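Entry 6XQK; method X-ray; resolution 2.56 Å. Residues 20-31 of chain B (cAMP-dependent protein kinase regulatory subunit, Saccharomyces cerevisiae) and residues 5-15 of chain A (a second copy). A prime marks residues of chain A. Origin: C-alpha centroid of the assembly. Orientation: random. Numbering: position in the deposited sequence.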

ATOM      1  N   GLU B  20     -12.217  -3.274 -13.377  1.00 25.95           N
ATOM      2  CA  GLU B  20     -11.665  -4.333 -12.538  1.00 25.77           C
ATOM      3  C   GLU B  20     -12.607  -4.715 -11.396  1.00 25.19           C
ATOM      4  O   GLU B  20     -12.763  -5.899 -11.120  1.00 25.42           O
ATOM      5  CB  GLU B  20     -10.300  -3.900 -11.969  1.00 28.37           C
ATOM      6  CG  GLU B  20      -9.159  -4.114 -12.931  1.00 34.08           C
ATOM      7  CD  GLU B  20      -8.995  -5.563 -13.314  1.00 41.91           C
ATOM      8  OE1 GLU B  20      -8.936  -6.412 -12.397  1.00 43.81           O
ATOM      9  OE2 GLU B  20      -8.955  -5.856 -14.530  1.00 45.70           O
ATOM     10  N   ILE B  21     -13.230  -3.718 -10.748  1.00 24.61           N
ATOM     11  CA  ILE B  21     -14.188  -3.922  -9.671  1.00 25.52           C
ATOM     12  C   ILE B  21     -15.415  -4.655 -10.204  1.00 26.17           C
ATOM     13  O   ILE B  21     -15.885  -5.585  -9.556  1.00 26.28           O
ATOM     14  CB  ILE B  21     -14.621  -2.573  -9.044  1.00 26.66           C
ATOM     15  CG1 ILE B  21     -13.467  -1.872  -8.346  1.00 27.45           C
ATOM     16  CG2 ILE B  21     -15.815  -2.741  -8.090  1.00 27.37           C
ATOM     17  CD1 ILE B  21     -12.856  -2.679  -7.242  1.00 29.04           C
ATOM     18  N   ASN B  22     -15.939  -4.238 -11.372  1.00 25.95           N
ATOM     19  CA  ASN B  22     -17.106  -4.890 -11.947  1.00 26.61           C
ATOM     20  C   ASN B  22     -16.813  -6.299 -12.439  1.00 26.02           C
ATOM     21  O   ASN B  22     -17.704  -7.152 -12.395  1.00 26.27           O
ATOM     22  CB  ASN B  22     -17.690  -4.059 -13.074  1.00 29.47           C
ATOM     23  CG  ASN B  22     -18.288  -2.772 -12.605  1.00 36.30           C
ATOM     24  OD1 ASN B  22     -18.814  -2.672 -11.475  1.00 39.21           O
ATOM     25  ND2 ASN B  22     -18.215  -1.755 -13.469  1.00 36.99           N
ATOM     26  N   ALA B  23     -15.572  -6.549 -12.917  1.00 24.65           N
ATOM     27  CA  ALA B  23     -15.204  -7.862 -13.404  1.00 23.62           C
ATOM     28  C   ALA B  23     -14.965  -8.844 -12.261  1.00 24.15           C
ATOM     29  O   ALA B  23     -15.327 -10.013 -12.393  1.00 25.01           O
ATOM     30  CB  ALA B  23     -13.969  -7.773 -14.277  1.00 22.72           C
ATOM     31  N   ALA B  24     -14.348  -8.385 -11.148  1.00 23.02           N
ATOM     32  CA  ALA B  24     -14.004  -9.273 -10.056  1.00 22.59           C
ATOM     33  C   ALA B  24     -15.069  -9.367  -8.979  1.00 23.45           C
ATOM     34  O   ALA B  24     -15.209 -10.418  -8.341  1.00 24.34           O
ATOM     35  CB  ALA B  24     -12.667  -8.857  -9.445  1.00 22.30           C
ATOM     36  N   ASN B  25     -15.803  -8.265  -8.735  1.00 23.26           N
ATOM     37  CA  ASN B  25     -16.811  -8.093  -7.656  1.00 23.33           C
ATOM     38  C   ASN B  25     -16.258  -8.643  -6.329  1.00 24.03           C
ATOM     39  O   ASN B  25     -16.716  -9.677  -5.825  1.00 24.31           O
ATOM     40  CB  ASN B  25     -18.147  -8.722  -8.012  1.00 24.19           C
ATOM     41  CG  ASN B  25     -19.277  -8.303  -7.115  1.00 26.63           C
ATOM     42  OD1 ASN B  25     -19.123  -7.488  -6.199  1.00 27.70           O
ATOM     43  ND2 ASN B  25     -20.455  -8.846  -7.381  1.00 26.13           N
ATOM     44  N   PRO B  26     -15.136  -8.039  -5.864  1.00 23.57           N
ATOM     45  CA  PRO B  26     -14.445  -8.588  -4.698  1.00 22.65           C
ATOM     46  C   PRO B  26     -15.265  -8.707  -3.436  1.00 22.75           C
ATOM     47  O   PRO B  26     -16.153  -7.904  -3.146  1.00 21.95           O
ATOM     48  CB  PRO B  26     -13.272  -7.634  -4.501  1.00 22.89           C
ATOM     49  CG  PRO B  26     -13.701  -6.370  -5.183  1.00 23.28           C
ATOM     50  CD  PRO B  26     -14.451  -6.830  -6.368  1.00 22.42           C
ATOM     51  N   SER B  27     -14.942  -9.768  -2.692  1.00 23.14           N
ATOM     52  CA  SER B  27     -15.466 -10.101  -1.370  1.00 22.68           C
ATOM     53  C   SER B  27     -14.954  -9.096  -0.338  1.00 21.20           C
ATOM     54  O   SER B  27     -15.630  -8.801   0.641  1.00 21.38           O
ATOM     55  CB  SER B  27     -15.010 -11.507  -0.983  1.00 24.70           C
ATOM     56  OG  SER B  27     -15.466 -12.486  -1.905  1.00 27.51           O
ATOM     57  N   ASP B  28     -13.761  -8.555  -0.570  1.00 20.52           N
ATOM     58  CA  ASP B  28     -13.107  -7.555   0.270  1.00 19.50           C
ATOM     59  C   ASP B  28     -12.755  -6.385  -0.665  1.00 17.89           C
ATOM     60  O   ASP B  28     -11.673  -6.376  -1.261  1.00 17.72           O
ATOM     61  CB  ASP B  28     -11.847  -8.168   0.904  1.00 19.75           C
ATOM     62  CG  ASP B  28     -11.274  -7.348   2.019  1.00 23.03           C
ATOM     63  OD1 ASP B  28     -11.434  -6.114   1.983  1.00 22.33           O
ATOM     64  OD2 ASP B  28     -10.647  -7.945   2.940  1.00 26.04           O
ATOM     65  N   PHE B  29     -13.691  -5.435  -0.828  1.00 16.33           N
ATOM     66  CA  PHE B  29     -13.496  -4.294  -1.707  1.00 16.40           C
ATOM     67  C   PHE B  29     -12.221  -3.498  -1.373  1.00 17.45           C
ATOM     68  O   PHE B  29     -11.443  -3.209  -2.277  1.00 18.07           O
ATOM     69  CB  PHE B  29     -14.747  -3.378  -1.704  1.00 16.35           C
ATOM     70  CG  PHE B  29     -14.656  -2.179  -2.634  1.00 17.08           C
ATOM     71  CD1 PHE B  29     -14.067  -0.996  -2.214  1.00 17.31           C
ATOM     72  CD2 PHE B  29     -15.115  -2.257  -3.943  1.00 17.84           C
ATOM     73  CE1 PHE B  29     -13.924   0.077  -3.090  1.00 18.10           C
ATOM     74  CE2 PHE B  29     -15.006  -1.165  -4.804  1.00 18.29           C
ATOM     75  CZ  PHE B  29     -14.403  -0.010  -4.376  1.00 17.94           C
ATOM     76  N   LEU B  30     -12.020  -3.134  -0.092  1.00 17.32           N
ATOM     77  CA  LEU B  30     -10.867  -2.346   0.313  1.00 17.44           C
ATOM     78  C   LEU B  30      -9.545  -3.024   0.025  1.00 18.62           C
ATOM     79  O   LEU B  30      -8.614  -2.349  -0.453  1.00 18.74           O
ATOM     80  CB  LEU B  30     -10.947  -1.940   1.804  1.00 16.48           C
ATOM     81  CG  LEU B  30     -11.945  -0.877   2.163  1.00 16.63           C
ATOM     82  CD1 LEU B  30     -11.854  -0.562   3.607  1.00 16.85           C
ATOM     83  CD2 LEU B  30     -11.724   0.397   1.353  1.00 17.34           C
ATOM     84  N   GLN B  31      -9.440  -4.351   0.342  1.00 18.28           N
ATOM     85  CA  GLN B  31      -8.198  -5.086   0.131  1.00 17.60           C
ATOM     86  C   GLN B  31      -7.902  -5.223  -1.337  1.00 18.31           C
ATOM     87  O   GLN B  31      -6.755  -5.047  -1.735  1.00 19.19           O
ATOM     88  CB  GLN B  31      -8.232  -6.433   0.826  1.00 17.74           C
ATOM     89  CG  GLN B  31      -6.882  -7.134   0.845  1.00 21.29           C
ATOM     90  CD  GLN B  31      -5.845  -6.403   1.664  1.00 22.51           C
ATOM     91  OE1 GLN B  31      -5.905  -6.381   2.887  1.00 22.66           O
ATOM     92  NE2 GLN B  31      -4.863  -5.810   1.007  1.00 21.28           N
TER
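Chain A 5-15: SLPKESQAELQ

Two protein segments can meet without a direct hydrogen bond, through packing and a shared water, and the contact between two copies of this yeast kinase regulatory subunit illustrates the principle. No direct hydrogen bond joins the stretches, yet they bury 473 Å² between them. Chain A enters as an extended Leu6′-Pro7′ segment, and Pro7′ occupies the N-cap position, right before a helix that starts at Lys8′ and continues beyond Gln15′. Chain A advances in the same sequence sense as chain B across this contact: the CA of Leu6′ lies 6.5 Å from the CA of Asn25, and the CA of Ser10′ lies 6.0 Å from the CA of Phe29.

On chain B the first helix offers Ile21, whose CG2 meets Leu6′ CD1 at 3.7 Å in an apolar contact. One residue on, Asn22 OD1 approaches Leu6′ CG, also at 3.7 Å. The helix closes with Asn25 N bonded to Ile21 O at 2.8 Å, and Asn25 itself leaves it with positive phi. Its t rotamer carries Asn25 OD1 to 3.1 Å from Pro7′ CD and 3.7 Å from Leu6′ CD2. The same Asn25 OD1 accepts from a water at 2.7 Å; that water also donates to Pro26 O at 2.7 Å and accepts from Ser10′ OG at 2.6 Å, bridging a gap of 4.4 Å between Pro26 O and Ser10′ OG.

After the turn, Asp28 caps the second helix, its OD1 accepting from Gln31 N at 3.1 Å. Phe29 then points toward chain A and has more area covered than any other residue here. Ser10′ O lies over one face of the Phe29 ring, 3.9 Å from Phe29 CE2, while Phe29 CD1 reaches Glu13′ CB at 3.5 Å and Phe29 CZ reaches Leu14′ CB at 4.0 Å. Finally, Leu30 CD2 rests 3.7 Å from Glu13′ OE1.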

ATOM      1  N   SER A   5     -23.680  -3.647 -11.017  1.00 34.73           N
ATOM      2  CA  SER A   5     -24.653  -4.390 -10.200  1.00 35.60           C
ATOM      3  C   SER A   5     -24.141  -4.752  -8.758  1.00 36.16           C
ATOM      4  O   SER A   5     -24.830  -5.481  -8.026  1.00 36.83           O
ATOM      5  CB  SER A   5     -25.104  -5.648 -10.935  1.00 36.52           C
ATOM      6  N   LEU A   6     -22.938  -4.233  -8.386  1.00 35.03           N
ATOM      7  CA  LEU A   6     -22.190  -4.401  -7.129  1.00 34.25           C
ATOM      8  C   LEU A   6     -23.023  -4.415  -5.846  1.00 34.17           C
ATOM      9  O   LEU A   6     -24.006  -3.688  -5.734  1.00 34.69           O
ATOM     10  CB  LEU A   6     -21.171  -3.228  -6.982  1.00 33.67           C
ATOM     11  CG  LEU A   6     -20.142  -3.066  -8.062  1.00 34.63           C
ATOM     12  CD1 LEU A   6     -19.362  -1.798  -7.863  1.00 34.39           C
ATOM     13  CD2 LEU A   6     -19.213  -4.281  -8.115  1.00 35.94           C
ATOM     14  N   PRO A   7     -22.547  -5.107  -4.801  1.00 33.63           N
ATOM     15  CA  PRO A   7     -23.202  -5.014  -3.491  1.00 33.83           C
ATOM     16  C   PRO A   7     -23.238  -3.564  -2.966  1.00 34.87           C
ATOM     17  O   PRO A   7     -22.468  -2.688  -3.399  1.00 35.35           O
ATOM     18  CB  PRO A   7     -22.302  -5.874  -2.586  1.00 34.32           C
ATOM     19  CG  PRO A   7     -21.516  -6.704  -3.479  1.00 34.83           C
ATOM     20  CD  PRO A   7     -21.353  -5.963  -4.748  1.00 33.22           C
ATOM     21  N   LYS A   8     -24.132  -3.320  -2.014  1.00 34.88           N
ATOM     22  CA  LYS A   8     -24.308  -2.005  -1.424  1.00 34.92           C
ATOM     23  C   LYS A   8     -23.041  -1.483  -0.753  1.00 34.45           C
ATOM     24  O   LYS A   8     -22.726  -0.325  -0.965  1.00 35.07           O
ATOM     25  CB  LYS A   8     -25.489  -2.020  -0.453  1.00 37.30           C
ATOM     26  N   GLU A   9     -22.296  -2.314   0.009  1.00 33.52           N
ATOM     27  CA  GLU A   9     -21.062  -1.862   0.666  1.00 33.28           C
ATOM     28  C   GLU A   9     -20.004  -1.451  -0.349  1.00 32.20           C
ATOM     29  O   GLU A   9     -19.315  -0.451  -0.139  1.00 33.15           O
ATOM     30  CB  GLU A   9     -20.498  -2.936   1.605  1.00 36.76           C
ATOM     31  CG  GLU A   9     -19.291  -2.464   2.417  1.00 42.35           C
ATOM     32  CD  GLU A   9     -18.692  -3.489   3.364  1.00 50.29           C
ATOM     33  OE1 GLU A   9     -19.424  -4.420   3.770  1.00 51.15           O
ATOM     34  OE2 GLU A   9     -17.492  -3.361   3.705  1.00 53.13           O
ATOM     35  N   SER A  10     -19.902  -2.198  -1.460  1.00 30.46           N
ATOM     36  CA  SER A  10     -18.970  -1.907  -2.550  1.00 29.76           C
ATOM     37  C   SER A  10     -19.323  -0.588  -3.258  1.00 28.86           C
ATOM     38  O   SER A  10     -18.436   0.216  -3.541  1.00 28.90           O
ATOM     39  CB  SER A  10     -18.951  -3.059  -3.545  1.00 30.81           C
ATOM     40  OG  SER A  10     -18.518  -4.242  -2.899  1.00 33.39           O
ATOM     41  N   GLN A  11     -20.625  -0.362  -3.514  1.00 27.81           N
ATOM     42  CA  GLN A  11     -21.070   0.879  -4.123  1.00 27.30           C
ATOM     43  C   GLN A  11     -20.802   2.068  -3.211  1.00 26.34           C
ATOM     44  O   GLN A  11     -20.435   3.131  -3.695  1.00 26.10           O
ATOM     45  CB  GLN A  11     -22.549   0.804  -4.489  1.00 29.37           C
ATOM     46  CG  GLN A  11     -22.784  -0.270  -5.532  1.00 34.76           C
ATOM     47  CD  GLN A  11     -23.797   0.051  -6.586  1.00 40.98           C
ATOM     48  OE1 GLN A  11     -23.575  -0.213  -7.785  1.00 44.34           O
ATOM     49  NE2 GLN A  11     -24.926   0.612  -6.175  1.00 39.54           N
ATOM     50  N   ALA A  12     -20.950   1.887  -1.884  1.00 25.48           N
ATOM     51  CA  ALA A  12     -20.697   2.943  -0.896  1.00 24.36           C
ATOM     52  C   ALA A  12     -19.223   3.308  -0.865  1.00 23.75           C
ATOM     53  O   ALA A  12     -18.899   4.497  -0.929  1.00 23.80           O
ATOM     54  CB  ALA A  12     -21.167   2.500   0.477  1.00 24.02           C
ATOM     55  N   GLU A  13     -18.320   2.297  -0.830  1.00 23.17           N
ATOM     56  CA  GLU A  13     -16.880   2.551  -0.837  1.00 23.27           C
ATOM     57  C   GLU A  13     -16.396   3.167  -2.158  1.00 23.22           C
ATOM     58  O   GLU A  13     -15.475   3.989  -2.165  1.00 23.49           O
ATOM     59  CB  GLU A  13     -16.095   1.268  -0.547  1.00 24.94           C
ATOM     60  CG  GLU A  13     -16.265   0.751   0.854  1.00 28.28           C
ATOM     61  CD  GLU A  13     -15.458   1.460   1.930  1.00 32.50           C
ATOM     62  OE1 GLU A  13     -14.763   2.467   1.651  1.00 30.63           O
ATOM     63  OE2 GLU A  13     -15.527   0.978   3.081  1.00 34.59           O
ATOM     64  N   LEU A  14     -17.021   2.774  -3.263  1.00 22.88           N
ATOM     65  CA  LEU A  14     -16.687   3.325  -4.568  1.00 23.30           C
ATOM     66  C   LEU A  14     -17.168   4.769  -4.666  1.00 23.15           C
ATOM     67  O   LEU A  14     -16.450   5.610  -5.187  1.00 23.61           O
ATOM     68  CB  LEU A  14     -17.289   2.466  -5.682  1.00 23.76           C
ATOM     69  CG  LEU A  14     -16.933   2.876  -7.087  1.00 25.27           C
ATOM     70  CD1 LEU A  14     -15.444   2.788  -7.329  1.00 25.51           C
ATOM     71  CD2 LEU A  14     -17.666   2.023  -8.095  1.00 25.46           C
ATOM     72  N   GLN A  15     -18.352   5.081  -4.115  1.00 22.48           N
ATOM     73  CA  GLN A  15     -18.894   6.441  -4.122  1.00 22.05           C
ATOM     74  C   GLN A  15     -18.035   7.373  -3.248  1.00 21.84           C
ATOM     75  O   GLN A  15     -17.801   8.520  -3.611  1.00 21.71           O
ATOM     76  CB  GLN A  15     -20.365   6.446  -3.685  1.00 23.45           C
ATOM     77  CG  GLN A  15     -21.147   7.699  -4.079  1.00 28.63           C
ATOM     78  CD  GLN A  15     -21.144   8.034  -5.579  1.00 35.48           C
ATOM     79  OE1 GLN A  15     -21.684   7.292  -6.418  1.00 38.78           O
ATOM     80  NE2 GLN A  15     -20.554   9.177  -5.956  1.00 33.95           N
TER
HETATM   81  O   HOH W   1     -17.658  -6.129  -4.415  1.00 15.44           O